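PDB 5HAX: nucleoporin NUP170 from Chaetomium thermophilum, which probably serves as a structural scaffold nucleoporin of the inner ring of the nuclear pore complex, with a beta-propeller domain followed by a helical region. Local coordinates for residues G232-D237 with Y243-R248. Residues are numbered along the deposited sequence; the frame is centred on the assembly and turned at random.
Sequences GLYVDD and YSLSNR
Tyr243 O receives two donors from neighbouring residues of the facing strand: Tyr234 N at 2.9 Å in a bent hydrogen bond, and, more weakly, Leu233 CA in a C-H...O contact at 3.4 Å. The setting is a beta hairpin, strands 230-236 and 241-246, which form the first two strands of a four-stranded antiparallel blade in the beta-propeller. Its pairing illustrates the antiparallel rule that hydrogen-bonded and non-hydrogen-bonded pairs alternate. Tyr234 and Tyr243 form a hydrogen-bonded pair, closed by the short, nearly straight bond from Tyr243 N to Tyr234 O (2.7 Å, 174°). Leu233 and Ser244 follow as the non-hydrogen-bonded pair, and Gly232 with Leu245 is hydrogen-bonded again, through Leu245 N to Gly232 O at 3.1 Å.

Side chains sort by the same alternation. On one face, Leu233 reaches Ser244 through a single methyl, CD2, 3.7 Å from Ser244 CB, and Val180 of strand 178-181 packs against the leucine. On the other face lie both tyrosines and Leu245, with strand 293-298 meeting Tyr234 and Leu245. The tyrosines touch at their CB atoms, but their rings diverge. With CG anti to its carbonyl carbon (chi1 -44°), Tyr234 runs back beside Gly232 and meets Leu245 CB with its ring edge, CE1 at 4.1 Å. The ring comes so close to Gly232 that the phenol oxygen, Tyr234 OH, lies beside the CA of this glycine.

The Tyr243 ring extends toward the hairpin turn, where Asp236 CB lies at its edge. Thr238 and Arg239 hold the Asp236 carboxylate from the turn, by a hydrogen bond to OD1 and a salt bridge to OD2. One water bridges the strands, hydrogen-bonded to Asp236 OD2 (2.6 Å) and to Tyr243 OH (2.7 Å).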
# COMPACT_ATOMS: atom_id res chain seq x y z
N GLY A 232 -6.07 -6.44 -20.66
CA GLY A 232 -5.54 -5.46 -19.74
C GLY A 232 -4.06 -5.22 -19.97
O GLY A 232 -3.36 -6.04 -20.57
N LEU A 233 -3.61 -4.05 -19.49
CA LEU A 233 -2.21 -3.66 -19.47
C LEU A 233 -1.79 -3.35 -18.04
O LEU A 233 -2.59 -2.82 -17.25
CB LEU A 233 -1.95 -2.41 -20.34
CG LEU A 233 -1.95 -2.55 -21.87
CD1 LEU A 233 -1.59 -1.21 -22.49
CD2 LEU A 233 -0.97 -3.62 -22.32
N TYR A 234 -0.54 -3.66 -17.70
CA TYR A 234 -0.05 -3.54 -16.32
C TYR A 234 1.41 -3.11 -16.31
O TYR A 234 2.23 -3.68 -17.04
CB TYR A 234 -0.22 -4.87 -15.58
CG TYR A 234 -1.56 -5.54 -15.82
CD1 TYR A 234 -1.75 -6.36 -16.92
CD2 TYR A 234 -2.62 -5.36 -14.94
CE1 TYR A 234 -2.97 -6.97 -17.15
CE2 TYR A 234 -3.84 -5.97 -15.16
CZ TYR A 234 -4.01 -6.77 -16.27
OH TYR A 234 -5.22 -7.38 -16.51
N VAL A 235 1.74 -2.13 -15.47
CA VAL A 235 3.07 -1.52 -15.41
C VAL A 235 3.74 -1.91 -14.09
O VAL A 235 3.08 -2.00 -13.05
CB VAL A 235 2.99 0.01 -15.53
CG1 VAL A 235 4.36 0.65 -15.32
CG2 VAL A 235 2.41 0.42 -16.87
N ASP A 236 5.06 -2.12 -14.15
CA ASP A 236 5.89 -2.26 -12.95
C ASP A 236 7.13 -1.38 -13.14
O ASP A 236 8.10 -1.79 -13.78
CB ASP A 236 6.27 -3.71 -12.69
CG ASP A 236 7.08 -3.87 -11.41
OD1 ASP A 236 7.20 -2.89 -10.65
OD2 ASP A 236 7.59 -4.99 -11.15
N ASP A 237 7.08 -0.18 -12.56
CA ASP A 237 8.18 0.78 -12.70
C ASP A 237 9.46 0.28 -12.04
O ASP A 237 10.56 0.58 -12.52
CB ASP A 237 7.78 2.12 -12.10
CG ASP A 237 6.69 2.82 -12.88
OD1 ASP A 237 6.81 2.91 -14.12
OD2 ASP A 237 5.71 3.28 -12.26
N TYR A 243 3.33 -5.45 -18.80
CA TYR A 243 2.68 -6.73 -19.04
C TYR A 243 1.36 -6.52 -19.77
O TYR A 243 0.64 -5.56 -19.50
CB TYR A 243 2.40 -7.48 -17.74
CG TYR A 243 3.59 -7.73 -16.85
CD1 TYR A 243 4.43 -8.82 -17.06
CD2 TYR A 243 3.87 -6.90 -15.78
CE1 TYR A 243 5.51 -9.06 -16.24
CE2 TYR A 243 4.95 -7.12 -14.95
CZ TYR A 243 5.77 -8.21 -15.18
OH TYR A 243 6.85 -8.45 -14.36
N SER A 244 1.04 -7.43 -20.69
CA SER A 244 -0.27 -7.49 -21.31
C SER A 244 -0.89 -8.87 -21.10
O SER A 244 -0.18 -9.88 -21.08
CB SER A 244 -0.21 -7.18 -22.82
OG SER A 244 0.22 -8.31 -23.56
N LEU A 245 -2.20 -8.89 -20.92
CA LEU A 245 -2.99 -10.11 -20.85
C LEU A 245 -3.93 -10.15 -22.04
O LEU A 245 -4.61 -9.16 -22.32
CB LEU A 245 -3.78 -10.18 -19.54
CG LEU A 245 -4.66 -11.41 -19.32
CD1 LEU A 245 -3.81 -12.66 -19.22
CD2 LEU A 245 -5.52 -11.24 -18.08
N SER A 246 -3.97 -11.29 -22.74
CA SER A 246 -4.80 -11.43 -23.92
C SER A 246 -6.06 -12.22 -23.60
O SER A 246 -6.22 -12.79 -22.52
CB SER A 246 -4.02 -12.12 -25.05
OG SER A 246 -4.17 -13.53 -24.99
N ASN A 247 -6.99 -12.23 -24.56
CA ASN A 247 -8.24 -12.96 -24.41
C ASN A 247 -8.02 -14.47 -24.43
O ASN A 247 -8.91 -15.21 -24.00
CB ASN A 247 -9.21 -12.58 -25.53
CG ASN A 247 -8.73 -13.05 -26.89
OD1 ASN A 247 -7.64 -12.69 -27.33
ND2 ASN A 247 -9.54 -13.87 -27.54
N ARG A 248 -6.88 -14.93 -24.95
CA ARG A 248 -6.50 -16.33 -24.90
C ARG A 248 -5.68 -16.67 -23.67
O ARG A 248 -5.10 -17.75 -23.60
CB ARG A 248 -5.72 -16.71 -26.16
CG ARG A 248 -6.41 -16.31 -27.46
CD ARG A 248 -5.62 -16.79 -28.67
NE ARG A 248 -5.61 -18.24 -28.78
CZ ARG A 248 -6.59 -18.97 -29.31
NH1 ARG A 248 -6.49 -20.29 -29.36
NH2 ARG A 248 -7.68 -18.38 -29.79
O HOH W 1 6.53 -7.18 -12.05